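Local coordinates for protein alpha-/beta-galactoside alpha-2,3-sialyltransferase (Photobacterium phosphoreum, PDB 2ZWI) that probably transfers sialic acid in alpha-2,3 linkage onto galactosides, and binds cytidine monophosphate and zinc, at residues R174-L182 / Q353-V361; I266-L274 / V333-K341. All coordinates share one frame; numbering follows the deposited sequence. Where two conformers were deposited one is given.

Contact 1 of 2, residues R174-L182 / Q353-V361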
loop_
_atom_site.group_PDB
_atom_site.type_symbol
_atom_site.label_atom_id
_atom_site.label_comp_id
_atom_site.label_asym_id
_atom_site.label_seq_id
_atom_site.Cartn_x
_atom_site.Cartn_y
_atom_site.Cartn_z
ATOM N N ARG A 174 -4.894 -7.429 -2.064
ATOM C CA ARG A 174 -5.611 -8.444 -2.815
ATOM C C ARG A 174 -5.873 -9.623 -1.890
ATOM O O ARG A 174 -5.096 -10.576 -1.852
ATOM C CB ARG A 174 -4.806 -8.884 -4.062
ATOM C CG ARG A 174 -4.708 -7.845 -5.193
ATOM C CD ARG A 174 -6.081 -7.591 -5.882
ATOM N NE ARG A 174 -6.633 -8.801 -6.494
ATOM C CZ ARG A 174 -6.448 -9.160 -7.760
ATOM N NH1 ARG A 174 -5.750 -8.395 -8.577
ATOM N NH2 ARG A 174 -6.980 -10.284 -8.209
ATOM N N ALA A 175 -6.965 -9.534 -1.131
ATOM C CA ALA A 175 -7.399 -10.606 -0.244
ATOM C C ALA A 175 -7.627 -11.933 -0.996
ATOM O O ALA A 175 -7.531 -13.007 -0.407
ATOM C CB ALA A 175 -8.666 -10.185 0.502
ATOM N N ASP A 176 -7.918 -11.841 -2.291
ATOM C CA ASP A 176 -8.165 -13.018 -3.138
ATOM C C ASP A 176 -6.886 -13.753 -3.577
ATOM O O ASP A 176 -6.954 -14.695 -4.382
ATOM C CB ASP A 176 -9.006 -12.631 -4.367
ATOM C CG ASP A 176 -8.336 -11.563 -5.224
ATOM O OD1 ASP A 176 -7.569 -10.733 -4.672
ATOM O OD2 ASP A 176 -8.571 -11.549 -6.456
ATOM N N ILE A 177 -5.735 -13.331 -3.052
ATOM C CA ILE A 177 -4.488 -14.084 -3.217
ATOM C C ILE A 177 -4.665 -15.544 -2.745
ATOM O O ILE A 177 -4.084 -16.463 -3.321
ATOM C CB ILE A 177 -3.273 -13.394 -2.505
ATOM C CG1 ILE A 177 -1.932 -14.051 -2.899
ATOM C CG2 ILE A 177 -3.456 -13.370 -0.975
ATOM C CD1 ILE A 177 -1.550 -13.914 -4.383
ATOM N N PHE A 178 -5.494 -15.743 -1.720
ATOM C CA PHE A 178 -5.761 -17.079 -1.179
ATOM C C PHE A 178 -6.731 -17.898 -2.028
ATOM O O PHE A 178 -7.039 -19.046 -1.683
ATOM C CB PHE A 178 -6.263 -16.986 0.265
ATOM C CG PHE A 178 -5.273 -16.360 1.209
ATOM C CD1 PHE A 178 -4.144 -17.065 1.627
ATOM C CD2 PHE A 178 -5.466 -15.069 1.680
ATOM C CE1 PHE A 178 -3.222 -16.494 2.503
ATOM C CE2 PHE A 178 -4.546 -14.482 2.552
ATOM C CZ PHE A 178 -3.414 -15.195 2.959
ATOM N N GLU A 179 -7.200 -17.319 -3.130
ATOM C CA GLU A 179 -8.068 -18.019 -4.075
ATOM C C GLU A 179 -7.422 -18.175 -5.450
ATOM O O GLU A 179 -8.116 -18.454 -6.428
ATOM C CB GLU A 179 -9.433 -17.329 -4.200
ATOM C CG GLU A 179 -10.468 -17.800 -3.191
ATOM C CD GLU A 179 -10.148 -17.358 -1.779
ATOM O OE1 GLU A 179 -9.813 -16.165 -1.589
ATOM O OE2 GLU A 179 -10.229 -18.204 -0.859
ATOM N N THR A 180 -6.100 -18.012 -5.521
ATOM C CA THR A 180 -5.356 -18.229 -6.769
ATOM C C THR A 180 -4.784 -19.652 -6.799
ATOM O O THR A 180 -5.111 -20.468 -5.937
ATOM C CB THR A 180 -4.220 -17.189 -6.942
ATOM O OG1 THR A 180 -3.303 -17.284 -5.842
ATOM C CG2 THR A 180 -4.792 -15.766 -7.017
ATOM N N ASN A 181 -3.939 -19.950 -7.788
ATOM C CA ASN A 181 -3.269 -21.259 -7.868
ATOM C C ASN A 181 -2.131 -21.421 -6.858
ATOM O O ASN A 181 -1.555 -22.502 -6.741
ATOM C CB ASN A 181 -2.728 -21.532 -9.281
ATOM C CG ASN A 181 -3.834 -21.741 -10.312
ATOM O OD1 ASN A 181 -4.858 -22.372 -10.037
ATOM N ND2 ASN A 181 -3.621 -21.210 -11.514
ATOM N N LEU A 182 -1.791 -20.356 -6.135
ATOM C CA LEU A 182 -0.708 -20.450 -5.146
ATOM C C LEU A 182 -1.140 -21.330 -3.967
ATOM O O LEU A 182 -2.222 -21.114 -3.421
ATOM C CB LEU A 182 -0.305 -19.056 -4.648
ATOM C CG LEU A 182 0.144 -17.997 -5.663
ATOM C CD1 LEU A 182 0.856 -16.890 -4.908
ATOM C CD2 LEU A 182 1.054 -18.575 -6.733
ATOM N N GLN A 353 5.306 -13.468 -11.448
ATOM C CA GLN A 353 4.373 -14.572 -11.251
ATOM C C GLN A 353 3.166 -14.241 -10.361
ATOM O O GLN A 353 2.054 -14.663 -10.669
ATOM C CB GLN A 353 5.078 -15.855 -10.788
ATOM C CG GLN A 353 6.057 -16.456 -11.809
ATOM C CD GLN A 353 5.427 -16.735 -13.165
ATOM O OE1 GLN A 353 5.963 -16.334 -14.194
ATOM N NE2 GLN A 353 4.277 -17.403 -13.170
ATOM N N VAL A 354 3.369 -13.504 -9.270
ATOM C CA VAL A 354 2.241 -13.113 -8.401
ATOM C C VAL A 354 1.290 -12.188 -9.147
ATOM O O VAL A 354 0.069 -12.247 -8.959
ATOM C CB VAL A 354 2.655 -12.378 -7.096
ATOM C CG1 VAL A 354 1.524 -12.456 -6.063
ATOM C CG2 VAL A 354 3.886 -12.956 -6.505
ATOM N N MET A 355 1.845 -11.328 -9.999
ATOM C CA MET A 355 1.028 -10.382 -10.770
ATOM C C MET A 355 0.222 -11.109 -11.849
ATOM O O MET A 355 -0.937 -10.764 -12.106
ATOM C CB MET A 355 1.880 -9.243 -11.333
ATOM C CG MET A 355 2.403 -8.306 -10.220
ATOM S SD MET A 355 3.508 -6.971 -10.736
ATOM C CE MET A 355 2.320 -5.737 -11.250
ATOM N N ILE A 356 0.813 -12.140 -12.450
ATOM C CA ILE A 356 0.054 -12.992 -13.378
ATOM C C ILE A 356 -1.070 -13.744 -12.652
ATOM O O ILE A 356 -2.227 -13.716 -13.095
ATOM C CB ILE A 356 0.974 -13.954 -14.171
ATOM C CG1 ILE A 356 1.760 -13.173 -15.230
ATOM C CG2 ILE A 356 0.171 -15.089 -14.813
ATOM C CD1 ILE A 356 2.994 -13.932 -15.776
ATOM N N GLU A 357 -0.734 -14.388 -11.534
ATOM C CA GLU A 357 -1.717 -15.167 -10.753
ATOM C C GLU A 357 -2.921 -14.351 -10.282
ATOM O O GLU A 357 -4.047 -14.866 -10.232
ATOM C CB GLU A 357 -1.055 -15.860 -9.557
ATOM C CG GLU A 357 -0.052 -16.945 -9.939
ATOM C CD GLU A 357 -0.669 -18.037 -10.807
ATOM O OE1 GLU A 357 -0.149 -18.299 -11.915
ATOM O OE2 GLU A 357 -1.691 -18.614 -10.381
ATOM N N LEU A 358 -2.682 -13.080 -9.959
ATOM C CA LEU A 358 -3.737 -12.159 -9.518
ATOM C C LEU A 358 -4.493 -11.486 -10.659
ATOM O O LEU A 358 -5.361 -10.640 -10.427
ATOM C CB LEU A 358 -3.136 -11.085 -8.608
ATOM C CG LEU A 358 -2.752 -11.570 -7.209
ATOM C CD1 LEU A 358 -1.860 -10.551 -6.549
ATOM C CD2 LEU A 358 -4.003 -11.795 -6.381
ATOM N N ASN A 359 -4.150 -11.864 -11.886
ATOM C CA ASN A 359 -4.735 -11.284 -13.095
ATOM C C ASN A 359 -4.585 -9.763 -13.156
ATOM O O ASN A 359 -5.452 -9.062 -13.668
ATOM C CB ASN A 359 -6.202 -11.720 -13.253
ATOM C CG ASN A 359 -6.356 -13.222 -13.232
ATOM O OD1 ASN A 359 -6.077 -13.899 -14.222
ATOM N ND2 ASN A 359 -6.794 -13.760 -12.098
ATOM N N ILE A 360 -3.478 -9.268 -12.607
ATOM C CA ILE A 360 -3.117 -7.858 -12.700
ATOM C C ILE A 360 -2.651 -7.567 -14.135
ATOM O O ILE A 360 -2.852 -6.475 -14.665
ATOM C CB ILE A 360 -2.021 -7.498 -11.651
ATOM C CG1 ILE A 360 -2.635 -7.496 -10.236
ATOM C CG2 ILE A 360 -1.378 -6.144 -11.965
ATOM C CD1 ILE A 360 -1.619 -7.499 -9.104
ATOM N N VAL A 361 -2.035 -8.575 -14.747
ATOM C CA VAL A 361 -1.480 -8.469 -16.085
ATOM C C VAL A 361 -1.608 -9.819 -16.781
ATOM O O VAL A 361 -1.387 -10.871 -16.167
ATOM C CB VAL A 361 0.012 -7.997 -16.035
ATOM C CG1 VAL A 361 0.896 -8.996 -15.263
ATOM C CG2 VAL A 361 0.572 -7.690 -17.441
HETATM O O HOH W 1 -4.243 -18.369 -10.393
#

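Contact 2 of 2, residues I266-L274 / V333-K341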
loop_
_atom_site.group_PDB
_atom_site.type_symbol
_atom_site.label_atom_id
_atom_site.label_comp_id
_atom_site.label_asym_id
_atom_site.label_seq_id
_atom_site.Cartn_x
_atom_site.Cartn_y
_atom_site.Cartn_z
ATOM N N ILE A 266 6.430 -6.565 -29.841
ATOM C CA ILE A 266 6.757 -6.631 -28.418
ATOM C C ILE A 266 5.598 -6.045 -27.642
ATOM O O ILE A 266 4.928 -6.747 -26.897
ATOM C CB ILE A 266 8.054 -5.838 -28.095
ATOM C CG1 ILE A 266 9.259 -6.473 -28.805
ATOM C CG2 ILE A 266 8.291 -5.776 -26.588
ATOM C CD1 ILE A 266 10.353 -5.467 -29.204
ATOM N N ILE A 267 5.356 -4.755 -27.828
ATOM C CA ILE A 267 4.209 -4.121 -27.207
ATOM C C ILE A 267 3.024 -4.195 -28.181
ATOM O O ILE A 267 2.795 -3.274 -28.966
ATOM C CB ILE A 267 4.526 -2.672 -26.756
ATOM C CG1 ILE A 267 5.778 -2.658 -25.864
ATOM C CG2 ILE A 267 3.317 -2.053 -26.034
ATOM C CD1 ILE A 267 6.213 -1.272 -25.395
ATOM N N THR A 268 2.291 -5.308 -28.131
ATOM C CA THR A 268 1.160 -5.537 -29.043
ATOM C C THR A 268 -0.038 -4.624 -28.750
ATOM O O THR A 268 -0.774 -4.258 -29.663
ATOM C CB THR A 268 0.730 -7.033 -29.095
ATOM O OG1 THR A 268 0.343 -7.475 -27.791
ATOM C CG2 THR A 268 1.886 -7.916 -29.603
ATOM N N ASN A 269 -0.211 -4.248 -27.481
ATOM C CA ASN A 269 -1.228 -3.274 -27.059
ATOM C C ASN A 269 -0.719 -1.852 -27.177
ATOM O O ASN A 269 -0.138 -1.311 -26.226
ATOM C CB ASN A 269 -1.630 -3.495 -25.601
ATOM C CG ASN A 269 -2.371 -4.772 -25.382
ATOM O OD1 ASN A 269 -2.231 -5.404 -24.325
ATOM N ND2 ASN A 269 -3.179 -5.171 -26.360
ATOM N N SER A 270 -0.967 -1.240 -28.331
ATOM C CA SER A 270 -0.440 0.082 -28.665
ATOM C C SER A 270 -1.060 1.224 -27.870
ATOM O O SER A 270 -2.222 1.155 -27.476
ATOM C CB SER A 270 -0.656 0.365 -30.153
ATOM O OG SER A 270 -0.086 1.615 -30.487
ATOM N N ILE A 271 -0.281 2.281 -27.655
ATOM C CA ILE A 271 -0.818 3.520 -27.094
ATOM C C ILE A 271 -1.016 4.621 -28.146
ATOM O O ILE A 271 -1.342 5.766 -27.795
ATOM C CB ILE A 271 0.014 4.042 -25.889
ATOM C CG1 ILE A 271 1.438 4.458 -26.317
ATOM C CG2 ILE A 271 0.011 2.999 -24.768
ATOM C CD1 ILE A 271 2.315 5.018 -25.174
ATOM N N GLN A 272 -0.844 4.269 -29.425
ATOM C CA GLN A 272 -1.067 5.224 -30.517
ATOM C C GLN A 272 -2.427 5.904 -30.380
ATOM O O GLN A 272 -3.440 5.243 -30.097
ATOM C CB GLN A 272 -0.969 4.535 -31.886
ATOM C CG GLN A 272 -1.094 5.515 -33.073
ATOM C CD GLN A 272 -0.716 4.893 -34.401
ATOM O OE1 GLN A 272 -1.401 3.990 -34.887
ATOM N NE2 GLN A 272 0.383 5.378 -35.005
ATOM N N GLY A 273 -2.442 7.224 -30.555
ATOM C CA GLY A 273 -3.695 7.986 -30.558
ATOM C C GLY A 273 -4.343 8.237 -29.196
ATOM O O GLY A 273 -5.427 8.817 -29.128
ATOM N N LEU A 274 -3.706 7.787 -28.114
ATOM C CA LEU A 274 -4.202 8.071 -26.775
ATOM C C LEU A 274 -3.610 9.372 -26.224
ATOM O O LEU A 274 -2.537 9.793 -26.648
ATOM C CB LEU A 274 -3.914 6.903 -25.820
ATOM C CG LEU A 274 -4.487 5.521 -26.183
ATOM C CD1 LEU A 274 -4.248 4.529 -25.065
ATOM C CD2 LEU A 274 -5.983 5.587 -26.514
ATOM N N VAL A 333 -9.647 -0.568 -15.073
ATOM C CA VAL A 333 -8.660 0.108 -15.925
ATOM C C VAL A 333 -7.807 -0.918 -16.681
ATOM O O VAL A 333 -7.249 -1.834 -16.087
ATOM C CB VAL A 333 -7.869 1.282 -15.201
ATOM C CG1 VAL A 333 -8.030 1.239 -13.690
ATOM C CG2 VAL A 333 -6.404 1.391 -15.640
ATOM N N GLU A 334 -7.760 -0.783 -17.995
ATOM C CA GLU A 334 -7.007 -1.706 -18.841
ATOM C C GLU A 334 -5.497 -1.600 -18.614
ATOM O O GLU A 334 -4.934 -0.513 -18.670
ATOM C CB GLU A 334 -7.330 -1.451 -20.310
ATOM C CG GLU A 334 -6.548 -2.359 -21.280
ATOM C CD GLU A 334 -6.584 -1.877 -22.727
ATOM O OE1 GLU A 334 -7.059 -0.748 -22.991
ATOM O OE2 GLU A 334 -6.119 -2.631 -23.608
ATOM N N ASN A 335 -4.846 -2.735 -18.367
ATOM C CA ASN A 335 -3.389 -2.789 -18.282
ATOM C C ASN A 335 -2.811 -3.227 -19.633
ATOM O O ASN A 335 -2.988 -4.373 -20.029
ATOM C CB ASN A 335 -2.967 -3.763 -17.179
ATOM C CG ASN A 335 -1.476 -3.702 -16.856
ATOM O OD1 ASN A 335 -0.975 -4.524 -16.093
ATOM N ND2 ASN A 335 -0.767 -2.745 -17.433
ATOM N N LYS A 336 -2.134 -2.323 -20.337
ATOM C CA LYS A 336 -1.637 -2.636 -21.675
ATOM C C LYS A 336 -0.330 -3.435 -21.714
ATOM O O LYS A 336 -0.127 -4.241 -22.622
ATOM C CB LYS A 336 -1.530 -1.372 -22.544
ATOM C CG LYS A 336 -2.881 -0.761 -22.908
ATOM C CD LYS A 336 -2.738 0.240 -24.032
ATOM C CE LYS A 336 -4.053 0.913 -24.361
ATOM N NZ LYS A 336 -5.057 -0.033 -24.874
ATOM N N PHE A 337 0.549 -3.207 -20.735
ATOM C CA PHE A 337 1.858 -3.872 -20.659
ATOM C C PHE A 337 2.530 -3.531 -19.329
ATOM O O PHE A 337 2.286 -2.460 -18.776
ATOM C CB PHE A 337 2.774 -3.455 -21.829
ATOM C CG PHE A 337 2.972 -1.958 -21.961
ATOM C CD1 PHE A 337 3.956 -1.301 -21.222
ATOM C CD2 PHE A 337 2.167 -1.209 -22.816
ATOM C CE1 PHE A 337 4.137 0.075 -21.333
ATOM C CE2 PHE A 337 2.341 0.169 -22.932
ATOM C CZ PHE A 337 3.331 0.809 -22.187
ATOM N N ILE A 338 3.346 -4.447 -18.805
ATOM C CA ILE A 338 4.254 -4.120 -17.698
ATOM C C ILE A 338 5.666 -4.598 -18.027
ATOM O O ILE A 338 5.861 -5.751 -18.421
ATOM C CB ILE A 338 3.817 -4.725 -16.331
ATOM C CG1 ILE A 338 2.354 -4.393 -16.001
ATOM C CG2 ILE A 338 4.712 -4.205 -15.211
ATOM C CD1 ILE A 338 1.888 -4.980 -14.645
ATOM N N PHE A 339 6.641 -3.703 -17.884
ATOM C CA PHE A 339 8.046 -4.061 -18.053
ATOM C C PHE A 339 8.708 -4.281 -16.714
ATOM O O PHE A 339 8.520 -3.509 -15.771
ATOM C CB PHE A 339 8.826 -3.007 -18.841
ATOM C CG PHE A 339 8.657 -3.125 -20.331
ATOM C CD1 PHE A 339 9.686 -3.633 -21.124
ATOM C CD2 PHE A 339 7.459 -2.751 -20.937
ATOM C CE1 PHE A 339 9.526 -3.757 -22.506
ATOM C CE2 PHE A 339 7.289 -2.881 -22.309
ATOM C CZ PHE A 339 8.323 -3.376 -23.097
ATOM N N TYR A 340 9.500 -5.339 -16.661
ATOM C CA TYR A 340 10.222 -5.712 -15.460
ATOM C C TYR A 340 11.727 -5.765 -15.733
ATOM O O TYR A 340 12.158 -6.175 -16.811
ATOM C CB TYR A 340 9.757 -7.087 -14.988
ATOM C CG TYR A 340 8.279 -7.198 -14.671
ATOM C CD1 TYR A 340 7.352 -7.526 -15.664
ATOM C CD2 TYR A 340 7.808 -6.978 -13.370
ATOM C CE1 TYR A 340 5.987 -7.646 -15.366
ATOM C CE2 TYR A 340 6.453 -7.094 -13.065
ATOM C CZ TYR A 340 5.552 -7.431 -14.065
ATOM O OH TYR A 340 4.212 -7.556 -13.764
ATOM N N LYS A 341 12.516 -5.347 -14.747
ATOM C CA LYS A 341 13.946 -5.630 -14.720
ATOM C C LYS A 341 14.047 -7.069 -14.236
ATOM O O LYS A 341 13.744 -7.364 -13.065
ATOM C CB LYS A 341 14.650 -4.672 -13.750
ATOM C CG LYS A 341 16.116 -4.971 -13.450
ATOM C CD LYS A 341 16.457 -4.415 -12.073
ATOM C CE LYS A 341 17.936 -4.525 -11.725
ATOM N NZ LYS A 341 18.206 -3.816 -10.424
HETATM O O HOH W 2 1.306 -4.926 -24.866
HETATM O O HOH W 3 -3.994 -1.065 -27.245
#

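Contact 1 of 2, residues R174-L182 / Q353-V361
The carbonyl oxygen of Leu358 is gripped by both terminal nitrogens of Arg174, NH1 at 2.9 Å and NH2 at 2.8 Å from Leu358 O. The grip is end-on and bent, with N-H...O angles of 131° and 137°, as expected when one acceptor sits between two donors, and the oxygen lies somewhat out of the guanidinium plane. Along its other side the same group holds Asp176: Arg174 NE meets Asp176 OD1, and Arg174 NH2 makes a 2.7 Å salt bridge to Asp176 OD2, both close to the guanidinium plane. Arg174 NH2 therefore serves two acceptors. Bends at chi2 and chi3 fold the arginine chain back, and one guanidinium face lies over CB and CD2 of Leu358. The Leu358 side chain runs past the arginine in the opposite direction and ends against Ile177, whose CD1 lies 3.8 Å from both Leu358 CD2 and Val354 CG1. Farther along, the methyl CG2 of Thr180 rests on Glu357 O, while its hydroxyl turns back and donates to Ile177 O. At the other edge of the contact Glu357 OE2 accepts a 2.6 Å bond from a water that in turn accepts from Asn181 N; the direct bond from Asn181 ND2 is weak. Tyr121 of helix 114-125 touches both Leu182 and Val354. Leu358 immediately precedes Asn359, which has positive phi and completes a Schellman motif ending helix 350-357. Here the loop after strand 168-172, in the seven-stranded half, meets the C-terminal end of that helix beside the six-stranded sheet. The Leu358 carbonyl, past the last helical turn, finds its donors in a guanidinium instead. Asp176 fixes the guanidinium's rotation and probably offsets much of its charge, so any benefit to the helix dipole is likely modest.

Contact 2 of 2, residues I266-L274 / V333-K341
Ile267 reaches two aromatic rings of strand 334-340 with different branches. Its CG2 comes to 3.5 Å from Phe337 CD2, while its CD1 lies 3.6 Å from Phe339 CE2; CG1 lies at the edge of the Phe339 ring, in its plane. The split follows from chi1 of -53°, which sets CG1 beside the backbone N and CG2 anti to it. Ile271 CG2 and the carbonyl oxygen of Asn269 both approach the edge of the Phe337 ring. Beside this apolar patch the aliphatic chain of Lys336 lies along the loop: its CB is 3.7 Å from Asn269 CB, its CD and CE pass Ser270 O, and Lys336 CE reaches Leu274 CD1 at 3.7 Å. The chain is extended until chi4 (-64°), where it turns NZ to a 2.8 Å salt bridge with Glu334 OE1, met from above the carboxylate plane. Two waters bridge the segments. One accepts from Asn269 N and donates to Lys336 O at 2.7 Å; the other accepts from Lys336 NZ and donates to Ser270 O. Behind this first shell the loop is held in shape by Ser270 OG, which accepts from Gln272 N in an ST turn and faces the carbonyl oxygens of Ala259 and Lys261, and by a type II turn from Ile271 to Leu274. Helix 249-259 packs on the same isoleucines, with Ile255 against Phe339. The loop leads from helix 249-259 into strand 275-279, whose first residue, Asp275, is a zinc ligand, within the parallel-sheet alpha/beta domain of a GT-B fold that also contains strand 334-340.

Both contacts are partly buried, but in contact 1 a polar grip sits among the central residues, whereas in contact 2 the buried centre is apolar. In contact 1 a loop following strand 168-172 of the seven-stranded sheet reaches the end of helix 350-357, which is associated with the six-stranded sheet; a charged guanidinium bonds directly to a backbone carbonyl, beside a leucine and isoleucine cluster. Contact 2 stays within the latter half, and its clear polar links between segments pass through water. The two meet where Met355 of the helix packs on Ile338 and Tyr340, and Val361, just beyond it, on Asn335. Contact 1 therefore spans the two halves, whereas contact 2 lies within one.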